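Local coordinates for cell envelope-related transcriptional attenuator domain-containing protein (Streptococcus agalactiae, PDB 3OKZ) that is of uncharacterised function but belongs to the LytR/CpsA/Psr family, whose members probably attach glycopolymers to the bacterial cell wall, at residues 47-60 with 269-281. Residues are numbered along the deposited sequence; the frame is centred on the assembly and turned at random.
Sequences LVTINPKTNKTTMT and AVQNRIKKELDKK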
loop_
_atom_site.group_PDB
_atom_site.type_symbol
_atom_site.label_atom_id
_atom_site.label_comp_id
_atom_site.label_asym_id
_atom_site.label_seq_id
_atom_site.Cartn_x
_atom_site.Cartn_y
_atom_site.Cartn_z
ATOM N N LEU A 47 3.690 2.270 -1.230
ATOM C CA LEU A 47 4.451 2.746 -2.374
ATOM C C LEU A 47 5.687 1.854 -2.413
ATOM O O LEU A 47 6.464 1.813 -1.457
ATOM C CB LEU A 47 4.831 4.219 -2.185
ATOM C CG LEU A 47 5.343 5.029 -3.388
ATOM C CD1 LEU A 47 6.834 4.770 -3.627
ATOM C CD2 LEU A 47 4.513 4.684 -4.618
ATOM N N VAL A 48 5.850 1.116 -3.507
ATOM C CA VAL A 48 6.974 0.197 -3.626
ATOM C C VAL A 48 8.022 0.660 -4.624
ATOM O O VAL A 48 7.688 1.123 -5.718
ATOM C CB VAL A 48 6.501 -1.205 -4.082
ATOM C CG1 VAL A 48 7.566 -2.246 -3.762
ATOM C CG2 VAL A 48 5.165 -1.555 -3.428
ATOM N N THR A 49 9.289 0.526 -4.240
ATOM C CA THR A 49 10.401 0.883 -5.117
ATOM C C THR A 49 11.157 -0.396 -5.402
ATOM O O THR A 49 11.293 -1.243 -4.513
ATOM C CB THR A 49 11.409 1.821 -4.456
ATOM O OG1 THR A 49 12.015 1.147 -3.351
ATOM C CG2 THR A 49 10.747 3.080 -3.981
ATOM N N ILE A 50 11.635 -0.527 -6.639
ATOM C CA ILE A 50 12.425 -1.685 -7.081
ATOM C C ILE A 50 13.526 -1.138 -7.976
ATOM O O ILE A 50 13.246 -0.463 -8.974
ATOM C CB ILE A 50 11.600 -2.701 -7.918
ATOM C CG1 ILE A 50 10.352 -3.142 -7.155
ATOM C CG2 ILE A 50 12.455 -3.917 -8.239
ATOM C CD1 ILE A 50 9.062 -2.886 -7.911
ATOM N N ASN A 51 14.775 -1.407 -7.610
ATOM C CA ASN A 51 15.913 -0.930 -8.390
ATOM C C ASN A 51 16.755 -2.119 -8.813
ATOM O O ASN A 51 17.558 -2.637 -8.031
ATOM C CB ASN A 51 16.763 0.023 -7.564
ATOM C CG ASN A 51 17.830 0.696 -8.387
ATOM O OD1 ASN A 51 18.600 0.036 -9.079
ATOM N ND2 ASN A 51 17.882 2.017 -8.318
ATOM N N PRO A 52 16.593 -2.562 -10.067
ATOM C CA PRO A 52 17.333 -3.708 -10.605
ATOM C C PRO A 52 18.842 -3.519 -10.514
ATOM O O PRO A 52 19.604 -4.479 -10.364
ATOM C CB PRO A 52 16.836 -3.780 -12.042
ATOM C CG PRO A 52 16.598 -2.338 -12.377
ATOM C CD PRO A 52 15.879 -1.850 -11.143
ATOM N N LYS A 53 19.249 -2.259 -10.594
ATOM C CA LYS A 53 20.649 -1.868 -10.547
ATOM C C LYS A 53 21.253 -2.099 -9.159
ATOM O O LYS A 53 22.063 -3.010 -8.976
ATOM C CB LYS A 53 20.749 -0.391 -10.952
ATOM C CG LYS A 53 22.106 0.086 -11.413
ATOM C CD LYS A 53 22.014 1.511 -11.945
ATOM C CE LYS A 53 21.507 2.479 -10.882
ATOM N NZ LYS A 53 21.437 3.881 -11.378
ATOM N N THR A 54 20.849 -1.280 -8.188
ATOM C CA THR A 54 21.352 -1.380 -6.818
ATOM C C THR A 54 20.909 -2.675 -6.160
ATOM O O THR A 54 21.310 -2.975 -5.028
ATOM C CB THR A 54 20.841 -0.243 -5.943
ATOM O OG1 THR A 54 19.447 -0.451 -5.660
ATOM C CG2 THR A 54 21.033 1.089 -6.648
ATOM N N ASN A 55 20.052 -3.416 -6.862
ATOM C CA ASN A 55 19.552 -4.699 -6.377
ATOM C C ASN A 55 18.875 -4.567 -5.006
ATOM O O ASN A 55 19.270 -5.224 -4.042
ATOM C CB ASN A 55 20.722 -5.679 -6.291
ATOM C CG ASN A 55 20.281 -7.110 -6.352
ATOM O OD1 ASN A 55 19.653 -7.531 -7.319
ATOM N ND2 ASN A 55 20.610 -7.875 -5.320
ATOM N N LYS A 56 17.850 -3.725 -4.920
ATOM C CA LYS A 56 17.172 -3.517 -3.649
ATOM C C LYS A 56 15.713 -3.114 -3.812
ATOM O O LYS A 56 15.292 -2.651 -4.873
ATOM C CB LYS A 56 17.922 -2.451 -2.846
ATOM C CG LYS A 56 17.347 -2.168 -1.453
ATOM C CD LYS A 56 18.242 -1.201 -0.658
ATOM C CE LYS A 56 18.457 0.127 -1.388
ATOM N NZ LYS A 56 19.362 1.070 -0.663
ATOM N N THR A 57 14.945 -3.294 -2.744
ATOM C CA THR A 57 13.531 -2.946 -2.746
ATOM C C THR A 57 13.118 -2.307 -1.427
ATOM O O THR A 57 13.596 -2.695 -0.361
ATOM C CB THR A 57 12.661 -4.192 -2.983
ATOM O OG1 THR A 57 12.815 -4.624 -4.338
ATOM C CG2 THR A 57 11.194 -3.891 -2.707
ATOM N N THR A 58 12.231 -1.321 -1.503
ATOM C CA THR A 58 11.743 -0.656 -0.302
ATOM C C THR A 58 10.231 -0.549 -0.356
ATOM O O THR A 58 9.651 -0.363 -1.427
ATOM C CB THR A 58 12.291 0.766 -0.171
ATOM O OG1 THR A 58 11.595 1.632 -1.082
ATOM C CG2 THR A 58 13.793 0.786 -0.471
HETATM N N MSE A 59 9.600 -0.663 0.808
HETATM C CA MSE A 59 8.154 -0.556 0.911
HETATM C C MSE A 59 7.768 0.477 1.933
HETATM O O MSE A 59 8.130 0.377 3.107
HETATM C CB MSE A 59 7.545 -1.870 1.339
HETATM C CG MSE A 59 7.812 -3.010 0.411
HETATM SE SE MSE A 59 6.792 -4.478 1.034
HETATM C CE MSE A 59 5.227 -4.188 -0.064
ATOM N N THR A 60 7.014 1.468 1.489
ATOM C CA THR A 60 6.562 2.499 2.395
ATOM C C THR A 60 5.029 2.498 2.514
ATOM O O THR A 60 4.304 2.775 1.556
ATOM C CB THR A 60 7.114 3.866 1.949
ATOM O OG1 THR A 60 8.545 3.824 2.034
ATOM C CG2 THR A 60 6.616 4.996 2.853
ATOM N N ALA A 269 12.224 14.227 3.873
ATOM C CA ALA A 269 13.156 13.117 4.013
ATOM C C ALA A 269 12.663 11.826 3.355
ATOM O O ALA A 269 13.401 11.158 2.625
ATOM C CB ALA A 269 13.422 12.861 5.483
ATOM N N VAL A 270 11.413 11.479 3.634
ATOM C CA VAL A 270 10.800 10.270 3.103
ATOM C C VAL A 270 10.675 10.331 1.583
ATOM O O VAL A 270 10.897 9.331 0.890
ATOM C CB VAL A 270 9.397 10.044 3.724
ATOM C CG1 VAL A 270 8.795 8.750 3.212
ATOM C CG2 VAL A 270 9.500 10.019 5.239
ATOM N N GLN A 271 10.307 11.503 1.071
ATOM C CA GLN A 271 10.170 11.679 -0.365
ATOM C C GLN A 271 11.527 11.369 -0.973
ATOM O O GLN A 271 11.686 10.417 -1.727
ATOM C CB GLN A 271 9.802 13.129 -0.714
ATOM C CG GLN A 271 8.417 13.618 -0.292
ATOM C CD GLN A 271 8.119 15.002 -0.852
ATOM O OE1 GLN A 271 7.004 15.512 -0.745
ATOM N NE2 GLN A 271 9.128 15.616 -1.454
ATOM N N ASN A 272 12.509 12.186 -0.610
ATOM C CA ASN A 272 13.870 12.068 -1.118
ATOM C C ASN A 272 14.480 10.678 -0.950
ATOM O O ASN A 272 15.269 10.235 -1.788
ATOM C CB ASN A 272 14.752 13.138 -0.456
ATOM C CG ASN A 272 14.297 14.566 -0.791
ATOM O OD1 ASN A 272 14.847 15.537 -0.269
ATOM N ND2 ASN A 272 13.291 14.693 -1.667
ATOM N N ARG A 273 14.120 9.994 0.131
ATOM C CA ARG A 273 14.619 8.644 0.378
ATOM C C ARG A 273 14.093 7.795 -0.776
ATOM O O ARG A 273 14.826 7.005 -1.379
ATOM C CB ARG A 273 14.082 8.125 1.716
ATOM C CG ARG A 273 14.694 6.824 2.203
ATOM C CD ARG A 273 13.733 5.656 2.022
ATOM N NE ARG A 273 12.428 5.907 2.633
ATOM C CZ ARG A 273 12.231 6.202 3.918
ATOM N NH1 ARG A 273 13.257 6.290 4.762
ATOM N NH2 ARG A 273 10.999 6.416 4.362
ATOM N N ILE A 274 12.812 7.975 -1.085
ATOM C CA ILE A 274 12.182 7.251 -2.182
ATOM C C ILE A 274 12.786 7.717 -3.504
ATOM O O ILE A 274 13.135 6.895 -4.355
ATOM C CB ILE A 274 10.659 7.490 -2.209
ATOM C CG1 ILE A 274 10.015 6.840 -0.985
ATOM C CG2 ILE A 274 10.066 6.943 -3.485
ATOM C CD1 ILE A 274 8.494 6.822 -1.024
ATOM N N LYS A 275 12.914 9.032 -3.674
ATOM C CA LYS A 275 13.488 9.591 -4.895
ATOM C C LYS A 275 14.870 9.003 -5.182
ATOM O O LYS A 275 15.169 8.651 -6.324
ATOM C CB LYS A 275 13.569 11.114 -4.791
ATOM C CG LYS A 275 12.239 11.791 -5.043
ATOM C CD LYS A 275 12.257 13.262 -4.716
ATOM C CE LYS A 275 10.915 13.884 -5.064
ATOM N NZ LYS A 275 10.771 15.245 -4.490
ATOM N N LYS A 276 15.708 8.891 -4.153
ATOM C CA LYS A 276 17.033 8.321 -4.342
ATOM C C LYS A 276 16.911 6.905 -4.909
ATOM O O LYS A 276 17.755 6.469 -5.689
ATOM C CB LYS A 276 17.802 8.272 -3.023
ATOM C CG LYS A 276 19.170 7.601 -3.149
ATOM C CD LYS A 276 19.817 7.303 -1.795
ATOM C CE LYS A 276 20.094 8.568 -0.992
ATOM N NZ LYS A 276 20.743 8.280 0.320
ATOM N N GLU A 277 15.856 6.193 -4.516
ATOM C CA GLU A 277 15.623 4.822 -4.980
ATOM C C GLU A 277 15.292 4.752 -6.464
ATOM O O GLU A 277 15.768 3.858 -7.167
ATOM C CB GLU A 277 14.474 4.174 -4.204
ATOM C CG GLU A 277 14.756 3.971 -2.741
ATOM C CD GLU A 277 16.073 3.274 -2.514
ATOM O OE1 GLU A 277 16.387 2.343 -3.289
ATOM O OE2 GLU A 277 16.789 3.650 -1.559
ATOM N N LEU A 278 14.462 5.678 -6.935
ATOM C CA LEU A 278 14.077 5.673 -8.341
ATOM C C LEU A 278 15.047 6.467 -9.210
ATOM O O LEU A 278 14.753 6.753 -10.378
ATOM C CB LEU A 278 12.660 6.233 -8.522
ATOM C CG LEU A 278 11.452 5.511 -7.911
ATOM C CD1 LEU A 278 11.784 4.039 -7.646
ATOM C CD2 LEU A 278 11.043 6.208 -6.633
ATOM N N ASP A 279 16.209 6.802 -8.647
ATOM C CA ASP A 279 17.210 7.574 -9.381
ATOM C C ASP A 279 16.600 8.902 -9.828
ATOM O O ASP A 279 16.604 9.240 -11.017
ATOM C CB ASP A 279 17.717 6.809 -10.617
ATOM C CG ASP A 279 18.814 5.798 -10.287
ATOM O OD1 ASP A 279 19.489 5.950 -9.246
ATOM O OD2 ASP A 279 19.016 4.857 -11.088
ATOM N N LYS A 280 16.051 9.637 -8.865
ATOM C CA LYS A 280 15.454 10.942 -9.129
ATOM C C LYS A 280 16.166 11.975 -8.273
ATOM O O LYS A 280 16.669 11.664 -7.200
ATOM C CB LYS A 280 13.968 10.937 -8.783
ATOM C CG LYS A 280 13.124 10.117 -9.726
ATOM C CD LYS A 280 11.730 9.898 -9.156
ATOM C CE LYS A 280 10.848 9.166 -10.141
ATOM N NZ LYS A 280 10.583 9.995 -11.340
ATOM N N LYS A 281 16.225 13.204 -8.757
ATOM C CA LYS A 281 16.878 14.254 -8.003
ATOM C C LYS A 281 16.030 14.520 -6.765
ATOM O O LYS A 281 14.806 14.390 -6.808
ATOM C CB LYS A 281 17.001 15.520 -8.860
ATOM C CG LYS A 281 17.980 15.397 -10.025
ATOM C CD LYS A 281 18.281 16.765 -10.600
ATOM C CE LYS A 281 19.416 16.724 -11.605
ATOM N NZ LYS A 281 19.706 18.091 -12.140
HETATM O O HOH W 1 18.881 1.744 -4.022
#
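Lys53 NZ forms a salt bridge with Asp279 OD2 at 2.6 Å, approaching on the syn side of the carboxylate and somewhat out of its plane; Lys18 NZ is a second cationic partner of the same oxygen. The pair joins the turn of a β-hairpin to the Schellman motif that closes helix 264-277, in which Asp279, at positive phi, is the C-prime residue. Strands 41-51 and 56-62 form this hairpin within the mixed central sheet of the LCP-family domain, and the helix lies against one face of it: the axis of 269-277 runs 33° from that of strand 47-51, 8.9 Å away at closest approach.

At the helix end, Asn51 ND2 donates to the Glu277 carbonyl O (3.0 Å, N-H...O angle 160°). This acceptor lies close to the amide plane, and CG anti to the backbone N (chi1 -172°) directs the amide across to the helix.

Glu277 lays its aliphatic part over the strands, CB 3.9 Å from Thr49 CB, while Thr58 CG2 meets the carboxyl carbon from the opposing direction. A bend at chi2 accompanies the approach of the carboxylate to Lys56, whose NZ forms only a long salt bridge with OE2. A water donates to Glu277 OE1 and also reaches Thr54 OG1, linking the helix to the turn.

Beside Glu277, Leu278 CD1 lies 3.9 Å from Thr49 CB, the two side chains crossing at about a right angle; about a turn earlier in the helix, Ile274 extends CD1 to within 3.7 Å of Leu47 CD1.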